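PDB 4AIP: Fe-regulated protein B from Neisseria meningitidis, which is a TonB-dependent transporter of the outer membrane that imports iron, probably taking up iron-siderophore complexes. Local coordinates for residues B[101-106]-B[279-284]; B[194-198]-B[222-227]; B[243-249]-B[274-280]; B[337-342]-B[353-357]. One frame throughout, in Å; residues are numbered along the deposited sequence.

Contact 1 of 4, residues B[101-106]-B[279-284]; sequences NGTSQF and RTVREE
The guanidinium group of R279 turns its edge to the loop 101-106, and S104 OG sits beside it. R279 NH2 donates to S104 OG at 3.0 Å, with the hydroxyl tilted 26° from the guanidinium plane. The same nitrogen makes a weak bond to N101 O. It also forms a salt bridge with E283 OE1, 3.0 Å away and in the guanidinium plane. S104 OG in turn donates to E283 O at 2.7 Å, from above the carbonyl plane. A water completes the network: it accepts from N101 N and R279 NH1 and donates to S104 OG. Here the plug domain meets the wall of a TonB-dependent receptor, since 101-106 lies in the plug and 279-284 follows barrel strand 278-279. E283 reaches the plug with its chain extended beyond CG (chi2 -171°). T103 OG1 approaches the same E283 OE1 as R279 NH2; its bond of 2.5 Å is very short and its exact length doubtful. Further along, the F106 ring and the E284 carboxylate cross obliquely, their planes 54° apart. F106 CZ lies 3.6 Å from E284 OE1. The other oxygen, OE2, is held by H133 and R722.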
# COMPACT_ATOMS: atom_id res chain seq x y z
N ASN B 101 -12.04 -17.91 7.18
CA ASN B 101 -10.70 -17.38 6.94
C ASN B 101 -10.22 -16.64 8.19
O ASN B 101 -11.04 -16.11 8.97
CB ASN B 101 -10.76 -16.44 5.74
CG ASN B 101 -9.48 -16.37 4.98
OD1 ASN B 101 -8.43 -16.78 5.47
ND2 ASN B 101 -9.52 -15.80 3.76
N GLY B 102 -8.89 -16.62 8.37
CA GLY B 102 -8.24 -15.80 9.43
C GLY B 102 -8.78 -16.03 10.82
O GLY B 102 -8.97 -17.20 11.26
N THR B 103 -9.10 -14.94 11.51
CA THR B 103 -9.62 -15.07 12.88
C THR B 103 -11.13 -15.46 12.97
O THR B 103 -11.74 -15.31 14.01
CB THR B 103 -9.34 -13.84 13.70
OG1 THR B 103 -9.75 -12.68 12.96
CG2 THR B 103 -7.87 -13.76 14.07
N SER B 104 -11.69 -16.00 11.90
CA SER B 104 -12.95 -16.73 12.02
C SER B 104 -12.68 -18.07 12.71
O SER B 104 -13.57 -18.67 13.27
CB SER B 104 -13.50 -17.07 10.65
OG SER B 104 -13.98 -15.95 10.00
N GLN B 105 -11.43 -18.50 12.61
CA GLN B 105 -11.04 -19.80 13.01
C GLN B 105 -10.81 -19.96 14.53
O GLN B 105 -10.17 -19.12 15.17
CB GLN B 105 -9.80 -20.18 12.25
CG GLN B 105 -10.06 -20.50 10.79
CD GLN B 105 -8.73 -20.76 10.06
OE1 GLN B 105 -7.81 -21.33 10.66
NE2 GLN B 105 -8.62 -20.37 8.79
N PHE B 106 -11.33 -21.04 15.09
CA PHE B 106 -10.94 -21.47 16.43
C PHE B 106 -10.02 -22.71 16.33
O PHE B 106 -10.18 -23.52 15.39
CB PHE B 106 -12.17 -21.83 17.21
CG PHE B 106 -13.12 -20.71 17.36
CD1 PHE B 106 -12.94 -19.81 18.40
CD2 PHE B 106 -14.20 -20.55 16.47
CE1 PHE B 106 -13.79 -18.72 18.56
CE2 PHE B 106 -15.08 -19.49 16.63
CZ PHE B 106 -14.85 -18.55 17.68
N ARG B 279 -15.09 -7.30 6.83
CA ARG B 279 -15.30 -8.42 7.69
C ARG B 279 -16.45 -8.02 8.51
O ARG B 279 -16.81 -6.83 8.56
CB ARG B 279 -14.10 -8.62 8.59
CG ARG B 279 -12.81 -8.92 7.79
CD ARG B 279 -12.77 -10.38 7.30
NE ARG B 279 -12.60 -11.29 8.44
CZ ARG B 279 -12.69 -12.62 8.41
NH1 ARG B 279 -12.99 -13.25 7.29
NH2 ARG B 279 -12.52 -13.33 9.51
N THR B 280 -17.06 -9.00 9.16
CA THR B 280 -18.31 -8.79 9.83
C THR B 280 -18.01 -8.58 11.30
O THR B 280 -16.95 -8.98 11.80
CB THR B 280 -19.26 -10.00 9.61
OG1 THR B 280 -18.69 -11.18 10.18
CG2 THR B 280 -19.39 -10.29 8.19
N VAL B 281 -18.91 -7.89 11.98
CA VAL B 281 -18.81 -7.73 13.43
C VAL B 281 -18.94 -9.19 13.77
O VAL B 281 -19.78 -9.85 13.17
CB VAL B 281 -20.07 -6.99 13.97
CG1 VAL B 281 -20.06 -6.96 15.54
CG2 VAL B 281 -20.24 -5.59 13.33
N ARG B 282 -18.16 -9.79 14.62
CA ARG B 282 -18.42 -11.25 14.80
C ARG B 282 -17.97 -12.12 13.66
O ARG B 282 -18.79 -12.64 12.90
CB ARG B 282 -19.92 -11.58 14.91
CG ARG B 282 -20.61 -11.17 16.16
CD ARG B 282 -22.04 -11.66 16.14
NE ARG B 282 -22.93 -10.75 16.84
CZ ARG B 282 -23.47 -9.65 16.31
NH1 ARG B 282 -23.24 -9.32 15.04
NH2 ARG B 282 -24.25 -8.88 17.06
N GLU B 283 -16.67 -12.37 13.56
CA GLU B 283 -16.14 -13.12 12.43
C GLU B 283 -16.46 -14.62 12.39
O GLU B 283 -16.18 -15.31 11.38
CB GLU B 283 -14.65 -12.91 12.37
CG GLU B 283 -14.32 -11.45 12.51
CD GLU B 283 -12.88 -11.15 12.24
OE1 GLU B 283 -12.03 -12.10 12.15
OE2 GLU B 283 -12.59 -9.95 12.13
N GLU B 284 -17.05 -15.13 13.47
CA GLU B 284 -17.38 -16.55 13.53
C GLU B 284 -18.63 -16.89 12.72
O GLU B 284 -18.90 -18.03 12.44
CB GLU B 284 -17.46 -17.07 14.98
CG GLU B 284 -18.71 -16.61 15.73
CD GLU B 284 -18.82 -17.21 17.15
OE1 GLU B 284 -18.41 -18.38 17.42
OE2 GLU B 284 -19.35 -16.50 18.02
O HOH W 1 -13.64 -15.84 7.25

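Contact 2 of 4, residues B[194-198]-B[222-227]. Unlike the reference sequence in segment 194-198: N197 (reference Glu).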
# COMPACT_ATOMS: atom_id res chain seq x y z
N ALA B 194 -4.63 -20.35 -6.27
CA ALA B 194 -5.67 -21.22 -5.80
C ALA B 194 -6.96 -20.98 -6.54
O ALA B 194 -7.43 -19.86 -6.61
CB ALA B 194 -5.88 -21.04 -4.34
N SER B 195 -7.59 -22.05 -7.01
CA SER B 195 -8.86 -21.89 -7.72
C SER B 195 -9.95 -21.43 -6.85
O SER B 195 -10.83 -20.78 -7.32
CB SER B 195 -9.31 -23.16 -8.42
OG SER B 195 -9.86 -24.05 -7.46
N ASN B 196 -9.88 -21.74 -5.57
CA ASN B 196 -11.02 -21.49 -4.71
C ASN B 196 -10.69 -20.70 -3.46
O ASN B 196 -10.82 -21.26 -2.37
CB ASN B 196 -11.66 -22.82 -4.30
CG ASN B 196 -12.95 -22.65 -3.50
OD1 ASN B 196 -13.42 -21.53 -3.26
ND2 ASN B 196 -13.54 -23.77 -3.08
N ASN B 197 -10.31 -19.43 -3.53
CA ASN B 197 -10.16 -18.56 -4.70
C ASN B 197 -9.06 -17.65 -4.14
O ASN B 197 -9.32 -16.85 -3.25
CB ASN B 197 -11.47 -17.74 -4.95
CG ASN B 197 -11.53 -16.99 -6.38
OD1 ASN B 197 -10.71 -17.21 -7.27
ND2 ASN B 197 -12.56 -16.13 -6.58
N GLY B 198 -7.83 -17.83 -4.60
CA GLY B 198 -6.79 -16.91 -4.17
C GLY B 198 -5.54 -16.85 -5.01
O GLY B 198 -5.29 -17.69 -5.89
N ASP B 222 -3.64 -13.07 -1.22
CA ASP B 222 -4.92 -12.36 -1.47
C ASP B 222 -6.02 -13.33 -1.77
O ASP B 222 -6.06 -13.92 -2.86
CB ASP B 222 -4.78 -11.37 -2.63
CG ASP B 222 -5.88 -10.27 -2.61
OD1 ASP B 222 -6.57 -10.11 -1.57
OD2 ASP B 222 -6.04 -9.55 -3.62
N GLU B 223 -6.92 -13.53 -0.79
CA GLU B 223 -7.94 -14.59 -0.87
C GLU B 223 -9.33 -14.00 -1.02
O GLU B 223 -9.73 -13.13 -0.25
CB GLU B 223 -7.91 -15.47 0.39
CG GLU B 223 -6.63 -16.29 0.58
CD GLU B 223 -6.74 -17.36 1.68
OE1 GLU B 223 -7.42 -17.14 2.74
OE2 GLU B 223 -6.14 -18.46 1.49
N LYS B 224 -10.08 -14.53 -1.97
CA LYS B 224 -11.48 -14.13 -2.15
C LYS B 224 -12.42 -14.91 -1.23
O LYS B 224 -11.98 -15.82 -0.54
CB LYS B 224 -11.85 -14.36 -3.61
CG LYS B 224 -11.78 -13.13 -4.47
CD LYS B 224 -10.49 -12.37 -4.43
CE LYS B 224 -10.80 -10.86 -4.38
NZ LYS B 224 -9.62 -10.02 -4.03
N ASP B 225 -13.71 -14.52 -1.20
CA ASP B 225 -14.77 -15.34 -0.65
C ASP B 225 -14.62 -16.78 -1.17
O ASP B 225 -14.50 -16.99 -2.41
CB ASP B 225 -16.15 -14.80 -1.05
CG ASP B 225 -16.49 -13.55 -0.29
OD1 ASP B 225 -15.74 -13.18 0.65
OD2 ASP B 225 -17.54 -12.95 -0.58
N TYR B 226 -14.59 -17.75 -0.23
CA TYR B 226 -14.42 -19.13 -0.61
C TYR B 226 -15.76 -19.81 -0.86
O TYR B 226 -16.77 -19.48 -0.23
CB TYR B 226 -13.60 -19.91 0.43
CG TYR B 226 -14.31 -20.23 1.71
CD1 TYR B 226 -14.29 -19.33 2.77
CD2 TYR B 226 -15.01 -21.43 1.86
CE1 TYR B 226 -14.93 -19.60 3.96
CE2 TYR B 226 -15.67 -21.73 3.07
CZ TYR B 226 -15.62 -20.80 4.11
OH TYR B 226 -16.28 -21.03 5.29
N GLU B 227 -15.73 -20.75 -1.80
CA GLU B 227 -16.88 -21.56 -2.13
C GLU B 227 -16.89 -22.80 -1.22
O GLU B 227 -15.92 -23.53 -1.17
CB GLU B 227 -16.78 -21.95 -3.59
CG GLU B 227 -17.94 -22.72 -4.16
CD GLU B 227 -17.86 -22.83 -5.69
OE1 GLU B 227 -17.54 -21.81 -6.34
OE2 GLU B 227 -18.14 -23.93 -6.21
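N196 and E227 meet through a pair of nearly straight hydrogen bonds. E227 N donates to N196 OD1 at 2.8 Å, in the carbonyl plane and on a lone pair. N196 ND2 donates back to E227 O at 3.1 Å, again on a lone pair and close to the amide plane. The side-chain amide of N196 thus pairs with the backbone of E227 much as a peptide group would. Its CG lies anti to the backbone N (chi1 -174°), which carries the amide across to the other segment. The two bonds fix the rotation of the amide, and ND2 has a second acceptor in R732 O.

A single backbone-to-backbone hydrogen bond crosses the contact: K224 N donates to N197 O at 2.8 Å. Beyond it, G198 and E223 form an antiparallel non-hydrogen-bonded pair with CA atoms 4.2 Å apart. The CA of E223 also makes a CA-H...O contact to N197 O.

Packing is limited. N197, which follows a cis peptide bond, lays its CB 3.7 Å from K224 CB, and the two side chains run obliquely past each other. R358 of a second subunit packs on both. E227 CB rests 3.4 Å from N196 OD1.

Several polar ends have partners outside the contact: E223 forms a salt bridge with K248, and Y226 OH bonds to P728 O. K224 NZ makes a long salt bridge to D222 OD2. The turn 194-198 links strands 185-194 and 198-209, and it lies against the end of strand 212-223. On the far flank of that strand, strand 246-259 pairs next along the barrel wall.

Contact 3 of 4, residues B[243-249]-B[274-280]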
# COMPACT_ATOMS: atom_id res chain seq x y z
N TYR B 243 -18.04 -12.59 3.05
CA TYR B 243 -17.07 -11.86 3.88
C TYR B 243 -15.99 -12.71 4.49
O TYR B 243 -15.58 -12.53 5.61
CB TYR B 243 -17.76 -11.00 4.94
CG TYR B 243 -18.76 -10.07 4.36
CD1 TYR B 243 -18.36 -8.88 3.73
CD2 TYR B 243 -20.11 -10.39 4.40
CE1 TYR B 243 -19.30 -8.01 3.20
CE2 TYR B 243 -21.06 -9.51 3.86
CZ TYR B 243 -20.65 -8.33 3.27
OH TYR B 243 -21.60 -7.51 2.75
N SER B 244 -15.53 -13.64 3.70
CA SER B 244 -14.53 -14.59 4.10
C SER B 244 -13.27 -14.31 3.30
O SER B 244 -12.27 -14.98 3.49
CB SER B 244 -15.05 -16.01 3.84
OG SER B 244 -15.31 -16.24 2.47
N ALA B 245 -13.33 -13.35 2.39
CA ALA B 245 -12.13 -12.77 1.76
C ALA B 245 -11.22 -12.06 2.78
O ALA B 245 -11.69 -11.37 3.67
CB ALA B 245 -12.50 -11.82 0.61
N LEU B 246 -9.92 -12.30 2.64
CA LEU B 246 -8.90 -11.63 3.40
C LEU B 246 -7.67 -11.48 2.58
O LEU B 246 -7.31 -12.38 1.82
CB LEU B 246 -8.54 -12.40 4.67
CG LEU B 246 -9.42 -12.23 5.89
CD1 LEU B 246 -8.91 -13.14 7.03
CD2 LEU B 246 -9.46 -10.78 6.30
N ASP B 247 -7.05 -10.32 2.76
CA ASP B 247 -5.79 -9.98 2.16
C ASP B 247 -4.83 -10.14 3.32
O ASP B 247 -4.93 -9.42 4.33
CB ASP B 247 -5.91 -8.53 1.65
CG ASP B 247 -4.64 -7.98 0.95
OD1 ASP B 247 -3.59 -8.66 0.81
OD2 ASP B 247 -4.72 -6.82 0.52
N LYS B 248 -3.94 -11.12 3.22
CA LYS B 248 -3.07 -11.49 4.33
C LYS B 248 -1.60 -11.34 4.00
O LYS B 248 -1.06 -12.01 3.11
CB LYS B 248 -3.33 -12.92 4.81
CG LYS B 248 -4.74 -13.23 5.28
CD LYS B 248 -4.79 -14.63 5.83
CE LYS B 248 -5.74 -15.50 5.07
NZ LYS B 248 -5.25 -16.90 4.94
N ARG B 249 -0.94 -10.49 4.78
CA ARG B 249 0.45 -10.07 4.57
C ARG B 249 1.33 -10.32 5.77
O ARG B 249 0.92 -10.11 6.94
CB ARG B 249 0.51 -8.56 4.29
CG ARG B 249 -0.19 -8.22 3.03
CD ARG B 249 -0.09 -6.77 2.68
NE ARG B 249 -1.29 -6.40 1.94
CZ ARG B 249 -1.45 -5.29 1.25
NH1 ARG B 249 -0.48 -4.39 1.18
NH2 ARG B 249 -2.59 -5.06 0.65
N GLN B 274 -0.59 -9.66 9.10
CA GLN B 274 -1.76 -8.80 9.06
C GLN B 274 -2.90 -9.31 8.15
O GLN B 274 -2.66 -9.75 7.00
CB GLN B 274 -1.30 -7.43 8.62
CG GLN B 274 -2.36 -6.45 8.63
CD GLN B 274 -1.86 -5.08 8.32
OE1 GLN B 274 -2.04 -4.17 9.12
NE2 GLN B 274 -1.21 -4.92 7.19
N HIS B 275 -4.13 -9.16 8.63
CA HIS B 275 -5.27 -9.52 7.83
C HIS B 275 -6.14 -8.33 7.58
O HIS B 275 -6.50 -7.66 8.53
CB HIS B 275 -6.13 -10.52 8.56
CG HIS B 275 -5.42 -11.76 9.02
ND1 HIS B 275 -5.98 -12.62 9.92
CD2 HIS B 275 -4.22 -12.29 8.68
CE1 HIS B 275 -5.16 -13.63 10.14
NE2 HIS B 275 -4.09 -13.46 9.38
N ARG B 276 -6.55 -8.10 6.33
CA ARG B 276 -7.45 -6.98 6.04
C ARG B 276 -8.57 -7.36 5.10
O ARG B 276 -8.40 -8.19 4.20
CB ARG B 276 -6.69 -5.79 5.44
CG ARG B 276 -5.87 -6.15 4.28
CD ARG B 276 -4.49 -5.62 4.52
NE ARG B 276 -4.34 -4.39 3.75
CZ ARG B 276 -3.34 -3.51 3.87
NH1 ARG B 276 -2.37 -3.70 4.75
NH2 ARG B 276 -3.33 -2.40 3.11
N GLY B 277 -9.71 -6.75 5.30
CA GLY B 277 -10.78 -6.91 4.32
C GLY B 277 -12.08 -6.44 4.92
O GLY B 277 -12.12 -5.91 6.04
N ILE B 278 -13.16 -6.60 4.19
CA ILE B 278 -14.42 -6.22 4.73
C ILE B 278 -14.87 -7.48 5.53
O ILE B 278 -15.03 -8.59 4.96
CB ILE B 278 -15.46 -5.92 3.63
CG1 ILE B 278 -14.88 -5.04 2.51
CG2 ILE B 278 -16.73 -5.36 4.22
CD1 ILE B 278 -14.64 -3.61 2.89
N ARG B 279 -15.09 -7.30 6.83
CA ARG B 279 -15.30 -8.42 7.69
C ARG B 279 -16.45 -8.02 8.51
O ARG B 279 -16.81 -6.83 8.56
CB ARG B 279 -14.10 -8.62 8.59
CG ARG B 279 -12.81 -8.92 7.79
CD ARG B 279 -12.77 -10.38 7.30
NE ARG B 279 -12.60 -11.29 8.44
CZ ARG B 279 -12.69 -12.62 8.41
NH1 ARG B 279 -12.99 -13.25 7.29
NH2 ARG B 279 -12.52 -13.33 9.51
N THR B 280 -17.06 -9.00 9.16
CA THR B 280 -18.31 -8.79 9.83
C THR B 280 -18.01 -8.58 11.30
O THR B 280 -16.95 -8.98 11.80
CB THR B 280 -19.26 -10.00 9.61
OG1 THR B 280 -18.69 -11.18 10.18
CG2 THR B 280 -19.39 -10.29 8.19
O HOH W 2 -16.29 -11.82 8.39
O HOH W 3 -14.01 -10.31 3.21
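D247 and R276 face each other as an antiparallel hydrogen-bonded pair. D247 N donates to R276 O, and R276 N to D247 O, both at 2.9 Å. R249 and Q274 form a second pair of this kind, and K248 and H275 lie between them as a non-hydrogen-bonded pair. The ladder stops near G277, where the chain turns a corner. Water takes over there: one molecule donates to A245 O and I278 O, another bridges Y243 O and T280 N.

Charged groups gather on the face of D247, R249 and R276. R249 NH2 forms a salt bridge with D247 OD2 at 2.8 Å, in its own guanidinium plane but 32° out of the carboxylate plane on the syn side. The guanidinium of R249 lies flat on that of R276, centres 3.7 Å apart and planes 13° apart. R276 CG sits between its backbone N and carbonyl carbon (chi1 53°), and the bent chain brings the guanidinium there. D247 probably eases the charge between the two arginines. Its other oxygen, OD1, is held by R220.

K248 CD sits over the face of the H275 ring, 4.1 Å from its centroid, before the chain bends away to E223. L246 CD2 touches R279 CD at 3.5 Å, the side chains crossing at about a right angle. The Y243 ring presents its edge to I278 O, while Y243 CE1 meets I278 CG2 at 3.8 Å.

These strands form a beta hairpin of the TonB-dependent receptor barrel. R276 has been seen to bind L-glutamate in this protein, though none is bound to this chain.

Contact 4 of 4, residues B[337-342]-B[353-357]; sequences RYSADD and GPNHT
The side chains of N355 and D342 cross at about a right angle, with their amide and carboxylate planes 66° apart. The CB of D342 lies 4.1 Å from N355 CB, and its CG 4.0 Å from the same atom. From there the carboxylate splits its work between two oxygens. OD2 takes N355 ND2 at 3.0 Å on its anti lone pair. On its syn lone pair the same oxygen takes R337 NH1, in a salt bridge of 2.8 Å. OD1 accepts R337 NH2 on the syn side and S339 OG at 2.6 Å, the two coming from opposite faces of the carboxylate plane. T345 OG1 also bonds to OD1. R337 reaches the carboxylate with CG anti to the backbone N (chi1 178°) and the chain extended on to NE.

Backbone bonds join the strands themselves. R337 pairs with T357, and S339 with N355, as antiparallel hydrogen-bonded pairs. Past the strand ends, D341 OD1 accepts from G353 N at 2.9 Å and also bonds to S343 OG, and D342 N donates to G353 O. A water lies in the plane of the R337 guanidinium and links NH1 to R337 O and T357 OG1. On the other face of the sheet, Y338 lies alongside P354, with CE1 3.9 Å from P354 CB. I278 of a third subunit packs on both.

The segments end the hairpin of barrel strands 325-339 and 355-371. With four donors from R337, S339 and N355, the D342 carboxylate is fixed in orientation. Such a setting would probably favour its charged form and tie the loop after 339 to both strands.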
# COMPACT_ATOMS: atom_id res chain seq x y z
N ARG B 337 -6.50 -4.51 16.67
CA ARG B 337 -7.65 -4.43 15.84
C ARG B 337 -7.89 -2.98 15.44
O ARG B 337 -7.98 -2.04 16.27
CB ARG B 337 -8.88 -5.05 16.50
CG ARG B 337 -10.13 -4.95 15.67
CD ARG B 337 -11.33 -5.17 16.57
NE ARG B 337 -12.58 -5.21 15.83
CZ ARG B 337 -13.36 -4.16 15.64
NH1 ARG B 337 -13.05 -2.96 16.16
NH2 ARG B 337 -14.48 -4.30 14.97
N TYR B 338 -7.96 -2.80 14.14
CA TYR B 338 -8.37 -1.54 13.56
C TYR B 338 -9.66 -1.73 12.73
O TYR B 338 -9.75 -2.62 11.88
CB TYR B 338 -7.25 -1.02 12.65
CG TYR B 338 -7.70 0.17 11.84
CD1 TYR B 338 -7.72 1.48 12.40
CD2 TYR B 338 -8.16 -0.01 10.55
CE1 TYR B 338 -8.18 2.58 11.64
CE2 TYR B 338 -8.61 1.09 9.78
CZ TYR B 338 -8.61 2.36 10.32
OH TYR B 338 -9.06 3.42 9.55
N SER B 339 -10.61 -0.85 12.95
CA SER B 339 -11.81 -0.85 12.16
C SER B 339 -12.00 0.53 11.60
O SER B 339 -11.80 1.51 12.33
CB SER B 339 -12.97 -1.22 13.05
OG SER B 339 -14.18 -0.69 12.52
N ALA B 340 -12.39 0.61 10.32
CA ALA B 340 -12.63 1.93 9.67
C ALA B 340 -13.92 2.60 10.12
O ALA B 340 -14.03 3.81 10.01
CB ALA B 340 -12.64 1.79 8.15
N ASP B 341 -14.91 1.82 10.54
CA ASP B 341 -16.10 2.37 11.11
C ASP B 341 -16.70 1.39 12.08
O ASP B 341 -17.04 0.26 11.69
CB ASP B 341 -17.13 2.73 10.04
CG ASP B 341 -18.38 3.36 10.64
OD1 ASP B 341 -18.29 3.91 11.78
OD2 ASP B 341 -19.44 3.31 9.95
N ASP B 342 -16.86 1.81 13.34
CA ASP B 342 -17.44 0.89 14.34
C ASP B 342 -18.86 1.23 14.80
O ASP B 342 -19.26 0.77 15.87
CB ASP B 342 -16.48 0.69 15.53
CG ASP B 342 -15.60 -0.55 15.37
OD1 ASP B 342 -15.81 -1.34 14.42
OD2 ASP B 342 -14.70 -0.73 16.21
N GLY B 353 -16.81 5.95 13.13
CA GLY B 353 -15.52 6.13 12.46
C GLY B 353 -14.44 5.21 12.97
O GLY B 353 -14.73 4.24 13.66
N PRO B 354 -13.18 5.52 12.65
CA PRO B 354 -12.09 4.58 12.95
C PRO B 354 -11.86 4.31 14.43
O PRO B 354 -12.04 5.20 15.29
CB PRO B 354 -10.85 5.26 12.36
CG PRO B 354 -11.38 6.30 11.47
CD PRO B 354 -12.64 6.77 12.10
N ASN B 355 -11.54 3.05 14.71
CA ASN B 355 -11.40 2.56 16.04
C ASN B 355 -10.28 1.58 16.11
O ASN B 355 -10.08 0.76 15.22
CB ASN B 355 -12.70 1.93 16.55
CG ASN B 355 -12.66 1.65 18.04
OD1 ASN B 355 -12.20 2.46 18.82
ND2 ASN B 355 -13.15 0.49 18.45
N HIS B 356 -9.55 1.64 17.19
CA HIS B 356 -8.28 1.03 17.22
C HIS B 356 -8.10 0.49 18.59
O HIS B 356 -8.27 1.22 19.51
CB HIS B 356 -7.44 2.20 16.98
CG HIS B 356 -6.03 1.95 16.86
ND1 HIS B 356 -5.53 1.14 15.89
CD2 HIS B 356 -4.99 2.51 17.48
CE1 HIS B 356 -4.22 1.17 15.95
NE2 HIS B 356 -3.87 1.98 16.93
N THR B 357 -7.83 -0.80 18.71
CA THR B 357 -7.76 -1.47 19.97
C THR B 357 -6.44 -2.18 20.03
O THR B 357 -6.06 -2.89 19.10
CB THR B 357 -8.92 -2.50 20.10
OG1 THR B 357 -10.19 -1.84 19.95
CG2 THR B 357 -8.89 -3.16 21.45
O HOH W 4 -10.83 -1.58 17.08

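Contacts 1, 2 and 3 are continuous. Contact 1 shares R279 and T280 with contact 3, whose centre is about 9 Å away. N101 ND2 of contact 1 probably bonds to S244 O of contact 3, at 2.9 Å. Contacts 2 and 3 meet on neighbouring strands 212-223 and 246-259, where E223 N lies 2.9 Å from L246 O. Contact 4 stands apart, its nearest atoms about 6 Å from contacts 1 and 3. R276 of contact 3 can bind glutamate, though none is bound to this chain. Side chains of R279, D222 and Y338 lie about 7 to 8 Å from its own. The bound N8E lies about 8 Å from the side chain of Q274 and 13 Å from that of H356.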